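Local coordinates for CIR protein (Plasmodium chabaudi chabaudi, PDB 6ZYV) that is of unknown function but belongs to the Plasmodium interspersed repeat (PIR) family of variant antigens associated with infected red blood cells, at residues Q81-I92 with N135-I144. The protein carries 5 engineered substitutions. Numbering follows the deposited sequence.
Sequences QNEKDQYAGYAI and NYKGIVDKKI
Lys143 lies over the backbone of helix 81-101 at Gly89, its CD 3.8 Å from Gly89 CA, and runs across Asp85 at about a right angle. The bend at chi2 carries the extended remainder of the chain obliquely back toward the N-terminal end of segment 81-92, to a salt bridge, Lys143 NZ to Asp85 OD1 at 3.1 Å. The ammonium meets that oxygen from above the carboxylate plane, 43° out of it. At the other end of the same lysine, Ile92 CD1 packs on Lys143 CB at 3.7 Å and also touches Val140 CG1.

One turn before Lys143, Ile139 sets CG2 against both Ala88 CB (3.7 Å) and Asp85 CA. Ile139 fits among Gln81, Lys84, Asp85 and Ala88, and Lys143 among Asp85, Ala88, Gly89 and Ile92: two successive knobs-into-holes insertions, between helix segments whose axes approach to 9.4 Å. These axes cross at -42°. This pairing belongs to the all-helical PIR ectodomain, where helix 55-71 adds Leu67 against Tyr136 and helix 110-118 packs on Val140 and Ile144.

Tyr136 brings its hydroxyl to 3.8 Å from Ala88 CB. A water in its ring plane, 2.9 Å from Tyr136 OH, donates to Lys84 O. At the exposed end, Gln81 NE2 gives a bent hydrogen bond to Asn135 OD1 (2.9 Å). The two amide planes are turned 39° apart.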
loop_
_atom_site.group_PDB
_atom_site.type_symbol
_atom_site.label_atom_id
_atom_site.label_comp_id
_atom_site.label_asym_id
_atom_site.label_seq_id
_atom_site.Cartn_x
_atom_site.Cartn_y
_atom_site.Cartn_z
ATOM N N GLN A 81 16.917 -6.766 1.294
ATOM C CA GLN A 81 16.755 -5.788 0.207
ATOM C C GLN A 81 15.405 -5.960 -0.497
ATOM O O GLN A 81 14.729 -4.977 -0.767
ATOM C CB GLN A 81 17.881 -5.910 -0.816
ATOM C CG GLN A 81 17.974 -4.679 -1.698
ATOM C CD GLN A 81 18.798 -3.586 -1.051
ATOM O OE1 GLN A 81 18.554 -3.168 0.097
ATOM N NE2 GLN A 81 19.782 -3.089 -1.786
ATOM N N ASN A 82 14.996 -7.206 -0.712
ATOM C CA ASN A 82 13.730 -7.555 -1.335
ATOM C C ASN A 82 12.529 -7.110 -0.488
ATOM O O ASN A 82 11.544 -6.621 -1.045
ATOM C CB ASN A 82 13.691 -9.059 -1.649
ATOM C CG ASN A 82 12.380 -9.538 -2.237
ATOM O OD1 ASN A 82 11.912 -9.068 -3.303
ATOM N ND2 ASN A 82 11.739 -10.482 -1.538
ATOM N N GLU A 83 12.614 -7.261 0.857
ATOM C CA GLU A 83 11.548 -6.852 1.765
ATOM C C GLU A 83 11.478 -5.335 1.795
ATOM O O GLU A 83 10.406 -4.795 1.648
ATOM C CB GLU A 83 11.756 -7.416 3.194
ATOM C CG GLU A 83 11.374 -8.880 3.341
ATOM C CD GLU A 83 11.902 -9.549 4.600
ATOM O OE1 GLU A 83 11.117 -10.251 5.281
ATOM O OE2 GLU A 83 13.099 -9.361 4.916
ATOM N N LYS A 84 12.603 -4.635 1.931
ATOM C CA LYS A 84 12.615 -3.166 1.938
ATOM C C LYS A 84 11.950 -2.600 0.665
ATOM O O LYS A 84 11.113 -1.698 0.755
ATOM C CB LYS A 84 14.056 -2.637 2.021
ATOM C CG LYS A 84 14.614 -2.635 3.407
ATOM C CD LYS A 84 16.129 -2.692 3.363
ATOM C CE LYS A 84 16.754 -2.647 4.733
ATOM N NZ LYS A 84 18.229 -2.825 4.645
ATOM N N ASP A 85 12.290 -3.204 -0.499
ATOM C CA ASP A 85 11.772 -2.804 -1.801
ATOM C C ASP A 85 10.251 -3.039 -1.872
ATOM O O ASP A 85 9.504 -2.151 -2.261
ATOM C CB ASP A 85 12.515 -3.573 -2.916
ATOM C CG ASP A 85 12.039 -3.226 -4.307
ATOM O OD1 ASP A 85 11.057 -3.855 -4.778
ATOM O OD2 ASP A 85 12.635 -2.319 -4.929
ATOM N N GLN A 86 9.800 -4.222 -1.455
ATOM C CA GLN A 86 8.391 -4.564 -1.448
ATOM C C GLN A 86 7.584 -3.620 -0.528
ATOM O O GLN A 86 6.545 -3.122 -0.951
ATOM C CB GLN A 86 8.238 -6.023 -0.991
ATOM C CG GLN A 86 6.925 -6.658 -1.378
ATOM C CD GLN A 86 6.711 -8.028 -0.739
ATOM O OE1 GLN A 86 7.223 -8.346 0.339
ATOM N NE2 GLN A 86 5.913 -8.869 -1.378
ATOM N N TYR A 87 8.076 -3.340 0.693
ATOM C CA TYR A 87 7.365 -2.493 1.637
ATOM C C TYR A 87 7.363 -1.052 1.226
ATOM O O TYR A 87 6.342 -0.382 1.406
ATOM C CB TYR A 87 7.886 -2.692 3.079
ATOM C CG TYR A 87 7.579 -4.095 3.553
ATOM C CD1 TYR A 87 6.339 -4.673 3.311
ATOM C CD2 TYR A 87 8.544 -4.870 4.184
ATOM C CE1 TYR A 87 6.077 -5.993 3.658
ATOM C CE2 TYR A 87 8.290 -6.192 4.540
ATOM C CZ TYR A 87 7.052 -6.744 4.281
ATOM O OH TYR A 87 6.771 -8.028 4.656
ATOM N N ALA A 88 8.462 -0.570 0.629
ATOM C CA ALA A 88 8.487 0.811 0.121
ATOM C C ALA A 88 7.449 0.963 -1.008
ATOM O O ALA A 88 6.739 1.959 -1.066
ATOM C CB ALA A 88 9.870 1.164 -0.396
ATOM N N GLY A 89 7.321 -0.062 -1.836
ATOM C CA GLY A 89 6.357 -0.078 -2.915
ATOM C C GLY A 89 4.924 -0.030 -2.444
ATOM O O GLY A 89 4.131 0.691 -3.049
ATOM N N TYR A 90 4.569 -0.779 -1.364
ATOM C CA TYR A 90 3.203 -0.758 -0.815
ATOM C C TYR A 90 2.870 0.595 -0.235
ATOM O O TYR A 90 1.776 1.094 -0.480
ATOM C CB TYR A 90 3.005 -1.803 0.291
ATOM C CG TYR A 90 3.048 -3.230 -0.174
ATOM C CD1 TYR A 90 2.325 -3.639 -1.279
ATOM C CD2 TYR A 90 3.735 -4.195 0.550
ATOM C CE1 TYR A 90 2.342 -4.957 -1.694
ATOM C CE2 TYR A 90 3.773 -5.509 0.139
ATOM C CZ TYR A 90 3.078 -5.887 -0.985
ATOM O OH TYR A 90 3.118 -7.218 -1.284
ATOM N N ALA A 91 3.795 1.185 0.531
ATOM C CA ALA A 91 3.614 2.470 1.194
ATOM C C ALA A 91 3.509 3.595 0.176
ATOM O O ALA A 91 2.662 4.467 0.315
ATOM C CB ALA A 91 4.773 2.731 2.158
ATOM N N ILE A 92 4.344 3.559 -0.872
ATOM C CA ILE A 92 4.325 4.579 -1.922
ATOM C C ILE A 92 3.102 4.431 -2.841
ATOM O O ILE A 92 2.592 5.432 -3.338
ATOM C CB ILE A 92 5.682 4.604 -2.656
ATOM C CG1 ILE A 92 6.754 5.163 -1.680
ATOM C CG2 ILE A 92 5.642 5.423 -3.966
ATOM C CD1 ILE A 92 8.167 4.963 -2.106
ATOM N N ASN A 135 21.080 3.388 -0.665
ATOM C CA ASN A 135 20.402 2.274 -1.334
ATOM C C ASN A 135 18.873 2.397 -1.173
ATOM O O ASN A 135 18.132 2.079 -2.096
ATOM C CB ASN A 135 20.885 0.935 -0.786
ATOM C CG ASN A 135 21.847 0.206 -1.700
ATOM O OD1 ASN A 135 21.774 -1.019 -1.859
ATOM N ND2 ASN A 135 22.780 0.929 -2.318
ATOM N N TYR A 136 18.417 2.887 -0.011
ATOM C CA TYR A 136 17.004 3.048 0.269
ATOM C C TYR A 136 16.406 4.194 -0.516
ATOM O O TYR A 136 15.295 4.081 -1.028
ATOM C CB TYR A 136 16.740 3.246 1.771
ATOM C CG TYR A 136 15.269 3.066 2.089
ATOM C CD1 TYR A 136 14.666 1.820 1.997
ATOM C CD2 TYR A 136 14.458 4.161 2.379
ATOM C CE1 TYR A 136 13.314 1.652 2.252
ATOM C CE2 TYR A 136 13.107 4.003 2.659
ATOM C CZ TYR A 136 12.536 2.748 2.579
ATOM O OH TYR A 136 11.201 2.567 2.824
ATOM N N LYS A 137 17.155 5.298 -0.626
ATOM C CA LYS A 137 16.710 6.450 -1.399
ATOM C C LYS A 137 16.499 6.048 -2.889
ATOM O O LYS A 137 15.513 6.455 -3.481
ATOM C CB LYS A 137 17.702 7.624 -1.261
ATOM C CG LYS A 137 17.255 8.905 -1.973
ATOM C CD LYS A 137 15.853 9.391 -1.551
ATOM C CE LYS A 137 15.341 10.500 -2.451
ATOM N NZ LYS A 137 13.916 10.835 -2.180
ATOM N N GLY A 138 17.346 5.164 -3.404
ATOM C CA GLY A 138 17.232 4.653 -4.761
ATOM C C GLY A 138 15.968 3.842 -4.937
ATOM O O GLY A 138 15.307 3.958 -5.965
ATOM N N ILE A 139 15.621 3.021 -3.935
ATOM C CA ILE A 139 14.395 2.225 -3.918
ATOM C C ILE A 139 13.187 3.172 -3.942
ATOM O O ILE A 139 12.296 2.995 -4.760
ATOM C CB ILE A 139 14.369 1.286 -2.675
ATOM C CG1 ILE A 139 15.396 0.149 -2.827
ATOM C CG2 ILE A 139 12.967 0.724 -2.423
ATOM C CD1 ILE A 139 15.524 -0.777 -1.572
ATOM N N VAL A 140 13.163 4.173 -3.043
ATOM C CA VAL A 140 12.080 5.144 -2.964
ATOM C C VAL A 140 11.914 5.899 -4.285
ATOM O O VAL A 140 10.782 6.026 -4.785
ATOM C CB VAL A 140 12.293 6.120 -1.789
ATOM C CG1 VAL A 140 11.326 7.296 -1.866
ATOM C CG2 VAL A 140 12.163 5.400 -0.473
ATOM N N ASP A 141 13.033 6.375 -4.852
ATOM C CA ASP A 141 13.010 7.089 -6.123
ATOM C C ASP A 141 12.459 6.233 -7.265
ATOM O O ASP A 141 11.730 6.757 -8.106
ATOM C CB ASP A 141 14.407 7.598 -6.492
ATOM C CG ASP A 141 14.793 8.877 -5.801
ATOM O OD1 ASP A 141 13.865 9.638 -5.387
ATOM O OD2 ASP A 141 16.025 9.131 -5.665
ATOM N N LYS A 142 12.822 4.930 -7.299
ATOM C CA LYS A 142 12.350 4.029 -8.327
ATOM C C LYS A 142 10.857 3.830 -8.175
ATOM O O LYS A 142 10.162 3.852 -9.171
ATOM C CB LYS A 142 13.052 2.664 -8.241
ATOM C CG LYS A 142 13.548 2.130 -9.592
ATOM C CD LYS A 142 12.547 2.062 -10.762
ATOM C CE LYS A 142 13.326 2.217 -12.054
ATOM N NZ LYS A 142 12.518 2.190 -13.318
ATOM N N LYS A 143 10.359 3.664 -6.936
ATOM C CA LYS A 143 8.937 3.477 -6.686
ATOM C C LYS A 143 8.150 4.720 -7.077
ATOM O O LYS A 143 7.103 4.585 -7.698
ATOM C CB LYS A 143 8.659 3.026 -5.235
ATOM C CG LYS A 143 9.335 1.718 -4.837
ATOM C CD LYS A 143 8.894 0.517 -5.695
ATOM C CE LYS A 143 9.574 -0.800 -5.318
ATOM N NZ LYS A 143 8.966 -1.996 -6.019
ATOM N N ILE A 144 8.686 5.930 -6.791
ATOM C CA ILE A 144 8.034 7.191 -7.180
ATOM C C ILE A 144 7.978 7.309 -8.714
ATOM O O ILE A 144 6.936 7.653 -9.279
ATOM C CB ILE A 144 8.734 8.411 -6.508
ATOM C CG1 ILE A 144 8.406 8.472 -5.033
ATOM C CG2 ILE A 144 8.407 9.743 -7.209
ATOM C CD1 ILE A 144 9.309 9.433 -4.257
HETATM O O HOH W 1 10.606 -0.245 3.187
#